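Long-range contacts in STU0660 (Streptococcus thermophilus, PDB 3ZTH), which is a large Csn2-type protein of CRISPR-mediated bacterial immunity that binds magnesium ions and probably acts by binding DNA: residues M1-Q6 and L15-I20; S39-G44 and P60-E65. All blocks are in the same frame, centred on the assembly; numbering follows the deposited sequence.

Contact 1: residues M1-Q6 and L15-I20; sequences MKFFVQ and LNIGAI
Ile17 lies across the ring of Phe3, and this crossing is the tightest part of the pairing between residues 1-6 and 15-20. Its CG1, turned anti to the carbonyl carbon (chi1 -50°), sits over one face of the ring, 3.6 Å from the centroid in a CH-pi contact and offset toward the rim. The nearest ring atom is Phe3 CD2, 3.5 Å from Ile17 CG1; CD1 of the isoleucine lies beside CD2 and CE2 of the ring. Next to it Phe3 CB meets Leu15 CB, and Val5 CG2 reaches Leu15 CD2 at 4.0 Å. The backbone beneath is an antiparallel beta hairpin of strands 2-5 and 13-16. Phe3 and Leu15 form a hydrogen-bonded pair, with Phe3 N to Leu15 O and Leu15 N to Phe3 O both 2.9 Å, the first bond the straighter at 161°. Beyond the non-hydrogen-bonded pair Lys2-Asn16, where Lys2 CA comes to 3.2 Å from Leu15 O in a CA-H...O contact, Met1 and Ile17 bond in both directions. There Ile17 N approaches Met1 O from above the carbonyl plane, whereas Met1 N meets Ile17 O in plane. Side chains of Thr34 and Ile37 on helix 28-43 back Leu15 and Val5. The face carrying Lys2 and Asn16 is looser, with Lys2 partly exposed. Lys2 extends its chain and bends only at chi4 (-63°), bringing NZ to 3.3 Å from Asn16 OD1, a weak hydrogen bond; the stronger partner of the ammonium is Glu14, in a salt bridge. Asn16 itself is buried and held by its ND2 on the carbonyl of Arg252. At the exposed chain start the selenomethionine side chain of Met1 runs alongside Ile17, meeting it just through CG.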
HETATM    1  N   MSE A   1     -12.740  39.970 -17.452  1.00 52.93           N
HETATM    2  CA  MSE A   1     -13.818  39.045 -17.889  1.00 50.84           C
HETATM    3  C   MSE A   1     -14.791  38.757 -16.757  1.00 47.09           C
HETATM    4  O   MSE A   1     -14.804  39.449 -15.741  1.00 45.28           O
HETATM    5  CB  MSE A   1     -13.219  37.737 -18.381  1.00 56.73           C
HETATM    6  CG  MSE A   1     -12.575  36.908 -17.298  1.00 64.22           C
HETATM    7 SE   MSE A   1     -11.971  35.225 -18.016  1.00 81.56          SE
HETATM    8  CE  MSE A   1     -13.689  34.342 -18.192  1.00 71.73           C
ATOM      9  N   LYS A   2     -15.607  37.728 -16.939  1.00 43.37           N
ATOM     10  CA  LYS A   2     -16.590  37.366 -15.931  1.00 41.76           C
ATOM     11  C   LYS A   2     -16.679  35.867 -15.678  1.00 39.50           C
ATOM     12  O   LYS A   2     -16.489  35.062 -16.588  1.00 37.74           O
ATOM     13  CB  LYS A   2     -17.973  37.880 -16.334  1.00 41.97           C
ATOM     14  CG  LYS A   2     -18.140  39.378 -16.212  1.00 43.80           C
ATOM     15  CD  LYS A   2     -19.520  39.801 -16.686  1.00 46.81           C
ATOM     16  CE  LYS A   2     -19.706  41.305 -16.589  1.00 47.57           C
ATOM     17  NZ  LYS A   2     -19.628  41.764 -15.180  1.00 50.52           N
ATOM     18  N   PHE A   3     -16.936  35.511 -14.421  1.00 35.52           N
ATOM     19  CA  PHE A   3     -17.115  34.125 -14.031  1.00 34.11           C
ATOM     20  C   PHE A   3     -18.551  34.059 -13.536  1.00 34.23           C
ATOM     21  O   PHE A   3     -18.967  34.880 -12.714  1.00 34.28           O
ATOM     22  CB  PHE A   3     -16.203  33.711 -12.860  1.00 32.69           C
ATOM     23  CG  PHE A   3     -14.752  33.497 -13.228  1.00 31.41           C
ATOM     24  CD1 PHE A   3     -14.348  33.375 -14.553  1.00 29.68           C
ATOM     25  CD2 PHE A   3     -13.786  33.403 -12.225  1.00 28.64           C
ATOM     26  CE1 PHE A   3     -13.001  33.160 -14.871  1.00 28.79           C
ATOM     27  CE2 PHE A   3     -12.445  33.191 -12.534  1.00 28.46           C
ATOM     28  CZ  PHE A   3     -12.050  33.068 -13.862  1.00 28.45           C
ATOM     29  N   PHE A   4     -19.321  33.112 -14.051  1.00 32.71           N
ATOM     30  CA  PHE A   4     -20.685  32.939 -13.580  1.00 32.73           C
ATOM     31  C   PHE A   4     -20.643  31.584 -12.887  1.00 33.68           C
ATOM     32  O   PHE A   4     -20.766  30.537 -13.518  1.00 35.06           O
ATOM     33  CB  PHE A   4     -21.663  32.982 -14.753  1.00 31.47           C
ATOM     34  CG  PHE A   4     -21.965  34.379 -15.219  1.00 31.30           C
ATOM     35  CD1 PHE A   4     -22.823  35.197 -14.486  1.00 29.90           C
ATOM     36  CD2 PHE A   4     -21.353  34.901 -16.358  1.00 30.45           C
ATOM     37  CE1 PHE A   4     -23.069  36.514 -14.878  1.00 31.59           C
ATOM     38  CE2 PHE A   4     -21.592  36.219 -16.757  1.00 30.85           C
ATOM     39  CZ  PHE A   4     -22.449  37.028 -16.016  1.00 29.26           C
ATOM     40  N   VAL A   5     -20.423  31.629 -11.577  1.00 33.67           N
ATOM     41  CA  VAL A   5     -20.283  30.428 -10.768  1.00 32.23           C
ATOM     42  C   VAL A   5     -21.591  29.771 -10.405  1.00 32.88           C
ATOM     43  O   VAL A   5     -22.519  30.417  -9.907  1.00 32.47           O
ATOM     44  CB  VAL A   5     -19.507  30.735  -9.464  1.00 31.57           C
ATOM     45  CG1 VAL A   5     -19.215  29.444  -8.706  1.00 28.21           C
ATOM     46  CG2 VAL A   5     -18.217  31.467  -9.799  1.00 29.68           C
ATOM     47  N   GLN A   6     -21.645  28.467 -10.633  1.00 32.98           N
ATOM     48  CA  GLN A   6     -22.832  27.700 -10.339  1.00 34.65           C
ATOM     49  C   GLN A   6     -23.158  27.647  -8.851  1.00 37.36           C
ATOM     50  O   GLN A   6     -22.291  27.411  -8.004  1.00 36.34           O
ATOM     51  CB  GLN A   6     -22.677  26.288 -10.874  1.00 35.27           C
ATOM     52  CG  GLN A   6     -24.002  25.594 -11.090  1.00 36.65           C
ATOM     53  CD  GLN A   6     -23.845  24.318 -11.874  1.00 37.81           C
ATOM     54  OE1 GLN A   6     -23.088  24.264 -12.854  1.00 37.55           O
ATOM     55  NE2 GLN A   6     -24.565  23.277 -11.458  1.00 37.31           N
ATOM     56  N   LEU A  15     -19.142  37.268 -11.056  1.00 31.95           N
ATOM     57  CA  LEU A  15     -17.864  37.796 -10.610  1.00 31.02           C
ATOM     58  C   LEU A  15     -17.161  38.533 -11.754  1.00 30.49           C
ATOM     59  O   LEU A  15     -16.905  37.963 -12.818  1.00 31.36           O
ATOM     60  CB  LEU A  15     -16.985  36.642 -10.137  1.00 30.73           C
ATOM     61  CG  LEU A  15     -16.756  36.312  -8.658  1.00 32.64           C
ATOM     62  CD1 LEU A  15     -17.939  36.689  -7.792  1.00 31.70           C
ATOM     63  CD2 LEU A  15     -16.455  34.819  -8.570  1.00 31.89           C
ATOM     64  N   ASN A  16     -16.852  39.799 -11.545  1.00 27.37           N
ATOM     65  CA  ASN A  16     -16.158  40.546 -12.572  1.00 28.62           C
ATOM     66  C   ASN A  16     -14.668  40.357 -12.248  1.00 29.83           C
ATOM     67  O   ASN A  16     -14.161  40.894 -11.266  1.00 29.19           O
ATOM     68  CB  ASN A  16     -16.589  42.005 -12.499  1.00 29.27           C
ATOM     69  CG  ASN A  16     -16.374  42.748 -13.798  1.00 28.83           C
ATOM     70  OD1 ASN A  16     -16.400  42.163 -14.877  1.00 31.58           O
ATOM     71  ND2 ASN A  16     -16.192  44.056 -13.699  1.00 30.68           N
ATOM     72  N   ILE A  17     -13.986  39.564 -13.073  1.00 30.90           N
ATOM     73  CA  ILE A  17     -12.568  39.233 -12.889  1.00 32.33           C
ATOM     74  C   ILE A  17     -11.571  40.133 -13.633  1.00 32.77           C
ATOM     75  O   ILE A  17     -11.741  40.426 -14.818  1.00 32.21           O
ATOM     76  CB  ILE A  17     -12.292  37.772 -13.336  1.00 33.90           C
ATOM     77  CG1 ILE A  17     -13.307  36.815 -12.696  1.00 33.05           C
ATOM     78  CG2 ILE A  17     -10.866  37.383 -12.986  1.00 36.72           C
ATOM     79  CD1 ILE A  17     -13.308  36.812 -11.178  1.00 32.00           C
ATOM     80  N   GLY A  18     -10.517  40.545 -12.929  1.00 32.74           N
ATOM     81  CA  GLY A  18      -9.491  41.395 -13.518  1.00 32.38           C
ATOM     82  C   GLY A  18      -8.120  41.037 -12.963  1.00 33.15           C
ATOM     83  O   GLY A  18      -8.029  40.220 -12.047  1.00 34.28           O
ATOM     84  N   ALA A  19      -7.059  41.631 -13.511  1.00 32.06           N
ATOM     85  CA  ALA A  19      -5.702  41.349 -13.054  1.00 31.26           C
ATOM     86  C   ALA A  19      -5.725  41.161 -11.538  1.00 32.67           C
ATOM     87  O   ALA A  19      -5.278  40.137 -11.012  1.00 32.15           O
ATOM     88  CB  ALA A  19      -4.783  42.490 -13.431  1.00 31.74           C
ATOM     89  N   ILE A  20      -6.255  42.155 -10.837  1.00 31.46           N
ATOM     90  CA  ILE A  20      -6.370  42.069  -9.395  1.00 32.03           C
ATOM     91  C   ILE A  20      -7.846  42.157  -9.022  1.00 31.92           C
ATOM     92  O   ILE A  20      -8.465  43.219  -9.089  1.00 33.74           O
ATOM     93  CB  ILE A  20      -5.555  43.183  -8.690  1.00 32.73           C
ATOM     94  CG1 ILE A  20      -4.061  42.960  -8.948  1.00 34.86           C
ATOM     95  CG2 ILE A  20      -5.796  43.148  -7.185  1.00 32.13           C
ATOM     96  CD1 ILE A  20      -3.162  43.936  -8.234  1.00 37.07           C
TER

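Contact 2: residues S39-G44 and P60-E65; sequences SWYFGG and PTILDE
Tyr41 projects from the last turns of helix 28-43 with CG anti to its backbone N (chi1 -162°), which sends the ring along Ile62. Its CB already lies 4.0 Å from Ile62 CD1. At the ring, CD2 comes closest to the same methyl, at 3.4 Å, while Ile62 CG1 stands over the centre of the face, 3.6 Å from the centroid and 10° off the normal, a CH-pi contact. Ile62 is in the short strand 62-63, an outer strand of the three-stranded antiparallel sheet, so the ring packs the helix onto the sheet face that carries Phe3, at its outer strand within the chain. Farther out, CE2 and CZ pass Ile62 CB, and at the CE1 edge of the ring, near its plane, lies the carbonyl of Pro60, with CE1 to Pro60 O at 3.3 Å. At the tip, Tyr41 OH accepts a weak hydrogen bond from Ile62 N at 3.4 Å; its stronger partner is the carbonyl of Val70, so the hydroxyl has one firm partner and one weak one. Phe42 joins from the neighbouring helical position: its CE2 meets Ile62 CD1 at 4.0 Å, and its ring and that of Tyr75 are arranged edge-to-face.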
ATOM      1  N   SER A  39     -11.708  26.868  -6.049  1.00 32.74           N
ATOM      2  CA  SER A  39     -10.559  26.013  -5.820  1.00 33.90           C
ATOM      3  C   SER A  39     -10.779  24.595  -6.338  1.00 34.10           C
ATOM      4  O   SER A  39      -9.852  23.970  -6.845  1.00 34.07           O
ATOM      5  CB  SER A  39     -10.213  25.990  -4.330  1.00 31.99           C
ATOM      6  OG  SER A  39     -11.241  25.382  -3.583  1.00 34.14           O
ATOM      7  N   TRP A  40     -11.999  24.083  -6.208  1.00 33.02           N
ATOM      8  CA  TRP A  40     -12.286  22.732  -6.679  1.00 33.60           C
ATOM      9  C   TRP A  40     -12.265  22.693  -8.195  1.00 33.75           C
ATOM     10  O   TRP A  40     -11.657  21.815  -8.795  1.00 34.66           O
ATOM     11  CB  TRP A  40     -13.652  22.272  -6.174  1.00 34.82           C
ATOM     12  CG  TRP A  40     -13.619  21.652  -4.806  1.00 36.83           C
ATOM     13  CD1 TRP A  40     -12.584  21.687  -3.906  1.00 36.20           C
ATOM     14  CD2 TRP A  40     -14.670  20.901  -4.179  1.00 36.32           C
ATOM     15  NE1 TRP A  40     -12.928  21.005  -2.762  1.00 36.34           N
ATOM     16  CE2 TRP A  40     -14.200  20.511  -2.901  1.00 37.40           C
ATOM     17  CE3 TRP A  40     -15.961  20.520  -4.573  1.00 34.93           C
ATOM     18  CZ2 TRP A  40     -14.980  19.754  -2.015  1.00 35.84           C
ATOM     19  CZ3 TRP A  40     -16.736  19.766  -3.692  1.00 34.90           C
ATOM     20  CH2 TRP A  40     -16.239  19.391  -2.427  1.00 35.32           C
ATOM     21  N   TYR A  41     -12.931  23.664  -8.804  1.00 33.69           N
ATOM     22  CA  TYR A  41     -13.014  23.761 -10.248  1.00 34.22           C
ATOM     23  C   TYR A  41     -11.641  23.872 -10.900  1.00 36.27           C
ATOM     24  O   TYR A  41     -11.291  23.078 -11.777  1.00 37.23           O
ATOM     25  CB  TYR A  41     -13.838  24.987 -10.627  1.00 32.70           C
ATOM     26  CG  TYR A  41     -14.366  24.973 -12.044  1.00 33.00           C
ATOM     27  CD1 TYR A  41     -15.418  24.126 -12.406  1.00 32.58           C
ATOM     28  CD2 TYR A  41     -13.858  25.846 -13.008  1.00 33.34           C
ATOM     29  CE1 TYR A  41     -15.955  24.150 -13.683  1.00 32.73           C
ATOM     30  CE2 TYR A  41     -14.389  25.882 -14.293  1.00 33.79           C
ATOM     31  CZ  TYR A  41     -15.442  25.032 -14.623  1.00 35.43           C
ATOM     32  OH  TYR A  41     -16.007  25.086 -15.879  1.00 38.19           O
ATOM     33  N   PHE A  42     -10.870  24.866 -10.476  1.00 35.54           N
ATOM     34  CA  PHE A  42      -9.551  25.096 -11.051  1.00 36.80           C
ATOM     35  C   PHE A  42      -8.427  24.325 -10.378  1.00 37.70           C
ATOM     36  O   PHE A  42      -7.330  24.237 -10.919  1.00 39.06           O
ATOM     37  CB  PHE A  42      -9.221  26.592 -11.023  1.00 35.62           C
ATOM     38  CG  PHE A  42     -10.127  27.432 -11.888  1.00 35.48           C
ATOM     39  CD1 PHE A  42     -10.236  27.184 -13.255  1.00 33.64           C
ATOM     40  CD2 PHE A  42     -10.867  28.476 -11.337  1.00 34.21           C
ATOM     41  CE1 PHE A  42     -11.064  27.960 -14.058  1.00 31.81           C
ATOM     42  CE2 PHE A  42     -11.699  29.257 -12.132  1.00 32.95           C
ATOM     43  CZ  PHE A  42     -11.797  28.999 -13.498  1.00 32.46           C
ATOM     44  N   GLY A  43      -8.707  23.760  -9.207  1.00 38.97           N
ATOM     45  CA  GLY A  43      -7.698  23.018  -8.471  1.00 37.40           C
ATOM     46  C   GLY A  43      -7.541  21.550  -8.823  1.00 39.58           C
ATOM     47  O   GLY A  43      -6.660  20.884  -8.278  1.00 41.47           O
ATOM     48  N   GLY A  44      -8.387  21.031  -9.708  1.00 39.29           N
ATOM     49  CA  GLY A  44      -8.265  19.637 -10.093  1.00 41.26           C
ATOM     50  C   GLY A  44      -8.964  18.642  -9.183  1.00 42.99           C
ATOM     51  O   GLY A  44      -8.615  17.459  -9.140  1.00 42.70           O
ATOM     52  N   PRO A  60     -20.277  20.701 -11.215  1.00 43.35           N
ATOM     53  CA  PRO A  60     -20.525  22.150 -11.244  1.00 41.92           C
ATOM     54  C   PRO A  60     -19.755  22.862 -12.364  1.00 41.87           C
ATOM     55  O   PRO A  60     -18.645  22.469 -12.724  1.00 41.79           O
ATOM     56  CB  PRO A  60     -20.090  22.598  -9.852  1.00 41.61           C
ATOM     57  CG  PRO A  60     -18.975  21.649  -9.541  1.00 40.21           C
ATOM     58  CD  PRO A  60     -19.548  20.323  -9.991  1.00 40.92           C
ATOM     59  N   THR A  61     -20.343  23.927 -12.894  1.00 40.34           N
ATOM     60  CA  THR A  61     -19.734  24.662 -13.987  1.00 39.02           C
ATOM     61  C   THR A  61     -19.516  26.152 -13.725  1.00 37.98           C
ATOM     62  O   THR A  61     -20.150  26.740 -12.846  1.00 36.65           O
ATOM     63  CB  THR A  61     -20.608  24.474 -15.254  1.00 40.83           C
ATOM     64  OG1 THR A  61     -20.008  23.484 -16.096  1.00 43.07           O
ATOM     65  CG2 THR A  61     -20.785  25.764 -16.010  1.00 38.32           C
ATOM     66  N   ILE A  62     -18.602  26.750 -14.487  1.00 36.92           N
ATOM     67  CA  ILE A  62     -18.317  28.185 -14.397  1.00 35.84           C
ATOM     68  C   ILE A  62     -18.368  28.743 -15.820  1.00 36.05           C
ATOM     69  O   ILE A  62     -17.584  28.330 -16.681  1.00 36.66           O
ATOM     70  CB  ILE A  62     -16.915  28.474 -13.808  1.00 35.65           C
ATOM     71  CG1 ILE A  62     -16.828  27.953 -12.372  1.00 35.83           C
ATOM     72  CG2 ILE A  62     -16.636  29.967 -13.854  1.00 33.90           C
ATOM     73  CD1 ILE A  62     -15.592  28.416 -11.620  1.00 35.98           C
ATOM     74  N   LEU A  63     -19.285  29.677 -16.065  1.00 35.27           N
ATOM     75  CA  LEU A  63     -19.447  30.259 -17.398  1.00 35.04           C
ATOM     76  C   LEU A  63     -18.845  31.647 -17.526  1.00 37.00           C
ATOM     77  O   LEU A  63     -18.684  32.356 -16.531  1.00 37.74           O
ATOM     78  CB  LEU A  63     -20.933  30.338 -17.757  1.00 31.52           C
ATOM     79  CG  LEU A  63     -21.732  29.053 -17.521  1.00 33.04           C
ATOM     80  CD1 LEU A  63     -23.207  29.312 -17.805  1.00 31.97           C
ATOM     81  CD2 LEU A  63     -21.184  27.929 -18.400  1.00 30.59           C
ATOM     82  N   ASP A  64     -18.520  32.036 -18.757  1.00 39.02           N
ATOM     83  CA  ASP A  64     -17.971  33.366 -19.010  1.00 41.23           C
ATOM     84  C   ASP A  64     -19.104  34.293 -19.454  1.00 41.36           C
ATOM     85  O   ASP A  64     -20.273  33.927 -19.388  1.00 38.70           O
ATOM     86  CB  ASP A  64     -16.890  33.315 -20.090  1.00 43.22           C
ATOM     87  CG  ASP A  64     -17.400  32.725 -21.392  1.00 47.62           C
ATOM     88  OD1 ASP A  64     -18.442  33.197 -21.897  1.00 47.11           O
ATOM     89  OD2 ASP A  64     -16.753  31.788 -21.913  1.00 50.23           O
ATOM     90  N   GLU A  65     -18.750  35.491 -19.905  1.00 44.38           N
ATOM     91  CA  GLU A  65     -19.732  36.475 -20.344  1.00 46.88           C
ATOM     92  C   GLU A  65     -20.665  35.903 -21.398  1.00 46.72           C
ATOM     93  O   GLU A  65     -21.884  36.046 -21.305  1.00 47.95           O
ATOM     94  CB  GLU A  65     -19.036  37.705 -20.926  1.00 50.91           C
ATOM     95  CG  GLU A  65     -17.878  38.243 -20.093  1.00 58.86           C
ATOM     96  CD  GLU A  65     -16.537  37.575 -20.416  1.00 61.34           C
ATOM     97  OE1 GLU A  65     -16.365  36.371 -20.120  1.00 59.21           O
ATOM     98  OE2 GLU A  65     -15.652  38.269 -20.972  1.00 64.88           O
TER

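Overall arrangement
From the N terminus, strand 2-5 runs out and the chain turns back through strand 13-16, so contact 1 closes a short hairpin loop. The chain then enters strand 20-24 of the mixed six-stranded sheet and helix 28-43, and after helix 49-52 it returns as residues 60-65, where contact 2 closes the second loop. The two loops follow in series, neither nested nor crossed. They meet side by side in the sheet, because strand 62-63 pairs with strand 2-5 on the side away from 13-16: Phe4 N lies 2.7 Å from Leu63 O, and Gln6 OE1 2.8 Å from Thr61 N, both probable hydrogen bonds. Contact 1 builds the hairpin of the small sheet, and contact 2 ties helix 28-43 to its third strand.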